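PDB 2GMQ: hypothetical protein EF0006 from Enterococcus faecalis, which is of unknown function but is plasmid-encoded and belongs to the PrgU-like family, so it may take part in the pheromone response. Local coordinates for residues I16-E20 / K21-L25; K51-E55 / E56-E60. One frame throughout, in Å; residues are numbered along the deposited sequence. Where two conformers were deposited one is given.

Interaction 1 of 2, residues I16-E20 / K21-L25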
loop_
_atom_site.group_PDB
_atom_site.type_symbol
_atom_site.label_atom_id
_atom_site.label_comp_id
_atom_site.label_asym_id
_atom_site.label_seq_id
_atom_site.Cartn_x
_atom_site.Cartn_y
_atom_site.Cartn_z
ATOM N N ILE A 16 -4.247 24.340 5.521
ATOM C CA ILE A 16 -5.014 23.130 5.306
ATOM C C ILE A 16 -4.092 21.942 5.586
ATOM O O ILE A 16 -2.893 21.984 5.179
ATOM C CB ILE A 16 -5.601 23.056 3.872
ATOM C CG1 ILE A 16 -6.381 21.722 3.753
ATOM C CG2 ILE A 16 -4.464 22.927 2.828
ATOM C CD1 ILE A 16 -7.327 21.585 2.517
ATOM N N ALA A 17 -4.605 20.931 6.324
ATOM C CA ALA A 17 -3.819 19.750 6.613
ATOM C C ALA A 17 -4.113 18.747 5.468
ATOM O O ALA A 17 -5.293 18.586 5.073
ATOM C CB ALA A 17 -4.214 19.142 7.939
ATOM N N ILE A 18 -3.067 18.119 4.942
ATOM C CA ILE A 18 -3.277 16.989 4.035
ATOM C C ILE A 18 -2.375 15.848 4.435
ATOM O O ILE A 18 -1.158 16.068 4.739
ATOM C CB ILE A 18 -2.985 17.458 2.587
ATOM C CG1 ILE A 18 -3.726 18.728 2.206
ATOM C CG2 ILE A 18 -3.186 16.299 1.595
ATOM C CD1 ILE A 18 -3.541 19.186 0.769
ATOM N N GLN A 19 -2.929 14.641 4.566
ATOM C CA GLN A 19 -2.127 13.451 4.858
ATOM C C GLN A 19 -1.130 13.192 3.746
ATOM O O GLN A 19 -1.401 13.317 2.573
ATOM C CB GLN A 19 -2.963 12.199 5.169
ATOM C CG GLN A 19 -4.009 11.893 4.134
ATOM C CD GLN A 19 -4.880 10.693 4.499
ATOM O OE1 GLN A 19 -4.687 10.028 5.540
ATOM N NE2 GLN A 19 -5.728 10.293 3.536
ATOM N N GLU A 20 0.108 12.996 4.164
ATOM C CA GLU A 20 1.189 12.787 3.233
ATOM C C GLU A 20 0.869 11.715 2.160
ATOM O O GLU A 20 1.346 11.812 1.010
ATOM C CB GLU A 20 2.427 12.358 4.021
ATOM C CG GLU A 20 3.665 12.353 3.198
ATOM C CD GLU A 20 3.954 10.976 2.583
ATOM O OE1 GLU A 20 3.225 9.957 2.762
ATOM O OE2 GLU A 20 4.972 10.896 1.902
ATOM N N LYS A 21 0.124 10.627 2.495
ATOM C CA LYS A 21 -0.126 9.556 1.553
ATOM C C LYS A 21 -0.959 9.996 0.363
ATOM O O LYS A 21 -1.100 9.233 -0.596
ATOM C CB LYS A 21 -0.787 8.351 2.253
ATOM C CG LYS A 21 -2.109 8.593 2.947
ATOM C CD LYS A 21 -2.841 7.358 3.392
ATOM C CE LYS A 21 -2.735 7.096 4.882
ATOM N NZ LYS A 21 -3.497 5.830 5.358
ATOM N N ASP A 22 -1.589 11.170 0.505
ATOM C CA ASP A 22 -2.383 11.746 -0.610
ATOM C C ASP A 22 -1.607 12.698 -1.520
ATOM O O ASP A 22 -2.243 13.316 -2.411
ATOM C CB ASP A 22 -3.621 12.454 -0.054
ATOM C CG ASP A 22 -4.721 11.492 0.329
ATOM O OD1 ASP A 22 -4.732 10.331 -0.152
ATOM O OD2 ASP A 22 -5.595 11.895 1.129
ATOM N N LEU A 23 -0.266 12.794 -1.321
ATOM C CA LEU A 23 0.571 13.710 -2.041
ATOM C C LEU A 23 1.644 12.989 -2.843
ATOM O O LEU A 23 2.211 11.977 -2.368
ATOM C CB LEU A 23 1.267 14.680 -1.075
ATOM C CG LEU A 23 0.292 15.505 -0.181
ATOM C CD1 LEU A 23 1.220 16.362 0.832
ATOM C CD2 LEU A 23 -0.568 16.378 -1.042
ATOM N N THR A 24 1.891 13.491 -4.055
ATOM C CA THR A 24 3.064 13.122 -4.807
ATOM C C THR A 24 4.052 14.250 -4.572
ATOM O O THR A 24 3.824 15.353 -5.033
ATOM C CB THR A 24 2.703 12.921 -6.289
ATOM O OG1 THR A 24 1.717 11.856 -6.359
ATOM C CG2 THR A 24 3.921 12.551 -7.092
ATOM N N LEU A 25 5.181 13.908 -3.960
ATOM C CA LEU A 25 6.196 14.954 -3.599
ATOM C C LEU A 25 7.325 14.984 -4.606
ATOM O O LEU A 25 7.834 13.898 -5.022
ATOM C CB LEU A 25 6.736 14.723 -2.184
ATOM C CG LEU A 25 5.771 15.020 -1.043
ATOM C CD1 LEU A 25 4.889 13.745 -0.828
ATOM C CD2 LEU A 25 6.500 15.424 0.223
HETATM O O HOH W 1 -5.703 7.756 6.328
#

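Interaction 2 of 2, residues K51-E55 / E56-E60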
loop_
_atom_site.group_PDB
_atom_site.type_symbol
_atom_site.label_atom_id
_atom_site.label_comp_id
_atom_site.label_asym_id
_atom_site.label_seq_id
_atom_site.Cartn_x
_atom_site.Cartn_y
_atom_site.Cartn_z
ATOM N N LYS A 51 -15.707 20.143 -2.551
ATOM C CA LYS A 51 -15.238 21.514 -2.694
ATOM C C LYS A 51 -14.245 21.908 -1.576
ATOM O O LYS A 51 -14.196 23.051 -1.099
ATOM C CB LYS A 51 -16.505 22.419 -2.773
ATOM C CG LYS A 51 -17.552 21.970 -3.783
ATOM C CD LYS A 51 -16.940 21.952 -5.174
ATOM C CE LYS A 51 -17.874 21.383 -6.313
ATOM N NZ LYS A 51 -18.599 20.039 -6.147
ATOM N N GLN A 52 -13.429 20.935 -1.160
ATOM C CA GLN A 52 -12.509 21.158 -0.050
ATOM C C GLN A 52 -11.424 22.109 -0.527
ATOM O O GLN A 52 -11.120 23.102 0.141
ATOM C CB GLN A 52 -11.966 19.837 0.460
ATOM C CG GLN A 52 -10.956 20.182 1.558
ATOM C CD GLN A 52 -10.542 18.977 2.312
ATOM O OE1 GLN A 52 -10.539 17.899 1.789
ATOM N NE2 GLN A 52 -10.192 19.174 3.586
ATOM N N ILE A 53 -10.904 21.862 -1.724
ATOM C CA ILE A 53 -10.049 22.793 -2.421
ATOM C C ILE A 53 -10.654 22.915 -3.790
ATOM O O ILE A 53 -11.130 21.892 -4.369
ATOM C CB ILE A 53 -8.594 22.298 -2.554
ATOM C CG1 ILE A 53 -8.022 22.000 -1.152
ATOM C CG2 ILE A 53 -7.667 23.381 -3.215
ATOM C CD1 ILE A 53 -6.658 21.358 -1.190
ATOM N N THR A 54 -10.690 24.145 -4.270
ATOM C CA THR A 54 -11.313 24.440 -5.565
ATOM C C THR A 54 -10.471 25.414 -6.330
ATOM O O THR A 54 -9.650 26.101 -5.757
ATOM C CB THR A 54 -12.678 25.138 -5.383
ATOM O OG1 THR A 54 -12.489 26.413 -4.741
ATOM C CG2 THR A 54 -13.706 24.258 -4.671
ATOM N N GLU A 55 -10.735 25.545 -7.634
ATOM C CA GLU A 55 -10.041 26.538 -8.434
ATOM C C GLU A 55 -10.216 27.931 -7.839
ATOM O O GLU A 55 -9.228 28.691 -7.805
ATOM C CB GLU A 55 -10.474 26.464 -9.915
ATOM C CG GLU A 55 -9.226 26.281 -10.857
ATOM C CD GLU A 55 -9.418 25.166 -11.940
ATOM O OE1 GLU A 55 -10.205 24.204 -11.719
ATOM O OE2 GLU A 55 -8.754 25.243 -13.010
ATOM N N GLU A 56 -11.417 28.241 -7.314
ATOM C CA GLU A 56 -11.646 29.583 -6.778
ATOM C C GLU A 56 -10.940 29.837 -5.443
ATOM O O GLU A 56 -10.494 30.963 -5.195
ATOM C CB GLU A 56 -13.142 29.973 -6.718
ATOM C CG GLU A 56 -13.397 31.387 -6.119
ATOM C CD GLU A 56 -12.550 32.551 -6.860
ATOM O OE1 GLU A 56 -11.230 32.579 -6.776
ATOM O OE2 GLU A 56 -13.208 33.478 -7.500
ATOM N N ASN A 57 -10.750 28.807 -4.615
ATOM C CA ASN A 57 -10.190 29.049 -3.293
ATOM C C ASN A 57 -8.719 28.636 -3.117
ATOM O O ASN A 57 -8.117 28.902 -2.036
ATOM C CB ASN A 57 -11.073 28.396 -2.195
ATOM C CG ASN A 57 -10.876 26.885 -2.065
ATOM O OD1 ASN A 57 -9.923 26.293 -2.592
ATOM N ND2 ASN A 57 -11.794 26.239 -1.338
ATOM N N ILE A 58 -8.135 27.974 -4.121
ATOM C CA ILE A 58 -6.828 27.288 -3.837
ATOM C C ILE A 58 -5.773 28.325 -3.419
ATOM O O ILE A 58 -4.880 28.053 -2.538
ATOM C CB ILE A 58 -6.377 26.397 -5.046
ATOM C CG1 ILE A 58 -5.090 25.637 -4.688
ATOM C CG2 ILE A 58 -6.296 27.232 -6.334
ATOM C CD1 ILE A 58 -4.556 24.633 -5.764
ATOM N N GLN A 59 -5.853 29.528 -3.997
ATOM C CA GLN A 59 -4.809 30.517 -3.753
ATOM C C GLN A 59 -4.955 31.229 -2.400
ATOM O O GLN A 59 -4.115 32.037 -2.063
ATOM C CB GLN A 59 -4.624 31.444 -4.969
ATOM C CG GLN A 59 -4.003 30.632 -6.145
ATOM C CD GLN A 59 -3.292 31.464 -7.208
ATOM O OE1 GLN A 59 -3.564 32.653 -7.394
ATOM N NE2 GLN A 59 -2.416 30.811 -7.957
ATOM N N GLU A 60 -5.985 30.886 -1.619
ATOM C CA GLU A 60 -6.147 31.369 -0.241
ATOM C C GLU A 60 -5.219 30.626 0.746
ATOM O O GLU A 60 -4.863 31.129 1.802
ATOM C CB GLU A 60 -7.596 31.188 0.211
ATOM C CG GLU A 60 -8.634 31.759 -0.763
ATOM C CD GLU A 60 -9.999 31.948 -0.137
ATOM O OE1 GLU A 60 -10.201 31.600 1.047
ATOM O OE2 GLU A 60 -10.887 32.442 -0.852
#

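Interaction 1 of 2, residues I16-E20 / K21-L25
Gln19 and Asp22 join their side chains across a short 3-10 turn. The turn carries the chain from strand 15-19, in one sheet, to strand 23-27, in another. Gln19 NE2 donates to Asp22 OD2 at 2.9 Å. The amide and carboxylate planes are 76° apart. OD2 lies in the plane of the amide, but NE2 comes from above the carboxylate plane, 52° out of it. Gln19 CG sits between its own backbone N and carbonyl carbon (chi1 52°), and the chain is extended beyond it, which brings the end of the amide to Asp22. Arg43 forms a salt bridge with the same OD2. Gln19 NE2 also bonds Asp22 OD1 of the second subunit, and Asp22 OD1 is bonded by that subunit's Gln19, so the two Gln19-Asp22 pairs are bonded to each other across the subunit interface. Two backbone bonds build the turn: Asp22 N to Gln19 O at 3.0 Å and Leu23 N to Glu20 O at 3.0 Å. Beneath it, Ile18 and Leu23 meet at about a right angle, Ile18 CG2 against Leu23 CD2 at 3.7 Å. Both also pack on Leu39, so this apolar pair faces the inside of the fold. On the polar side, the Lys21 chain crosses the Gln19 amide, with CE 3.6 Å from OE1. One water finishes the link: it donates to Gln19 OE1 at 2.6 Å and accepts from Lys21 NZ at 3.1 Å.

Interaction 2 of 2, residues K51-E55 / E56-E60
Glu56 CB comes within 4.1 Å of Thr54 OG1, a loose approach, at the start of a turn built on an ST motif. The turn lies in the connection between helix 41-50 and strand 63-68. Just before it, Lys51 ends that helix as the C-prime residue of a Schellman motif. Asn57 comes next and makes the main polar contacts. Its backbone N donates to Thr54 OG1 at 3.0 Å and, weakly, to Thr54 O. Its side chain answers in the reverse direction: OD1 accepts from Thr54 N at 2.8 Å. This exchange has the reciprocal form of a capping box, with Thr54 in the N-cap position and Asn57 in N3, though on a turn and not on an assigned helix. The N-H of Thr54 points almost straight at OD1 (167°), yet the donor stands above the amide carbonyl plane, 48° out of it. A chi1 of 63° turns Thr54 OG1 back over the backbone, to where Asn57 N can donate to it. The two side chains cross at about a right angle. Ile58 follows, and its backbone N makes a weak bond to Thr54 O. Its CG1 lies 3.7 Å from Ile53 CG2. Both isoleucines pack on Tyr84 and Phe97, which packs the turn against strands 83-85 and 94-98. Gln59 then ties the turn to a loop, its NE2 bonding Ser82 O.

Interaction 1 comes first along the chain. Strand 34-39 and helix 41-50 lie between it and interaction 2. The two centres are about 16 Å apart. Interaction 1 is nearer the middle of the chain, and interaction 2 more peripheral. Strand 15-19 leads into the first turn, and the loop of the second leads into strand 63-68, its parallel neighbour in the same sheet. The regions touch through apolar packing: Ile16 CD1 lies 3.8 Å from Ile53 CG1. Arg43 of helix 41-50 serves both, pairing with Asp22 and bonding Gln52. Interaction 1 makes hydrogen bonds to the second subunit, whereas interaction 2 reaches it through Gln52 packing on Asn50 of that subunit.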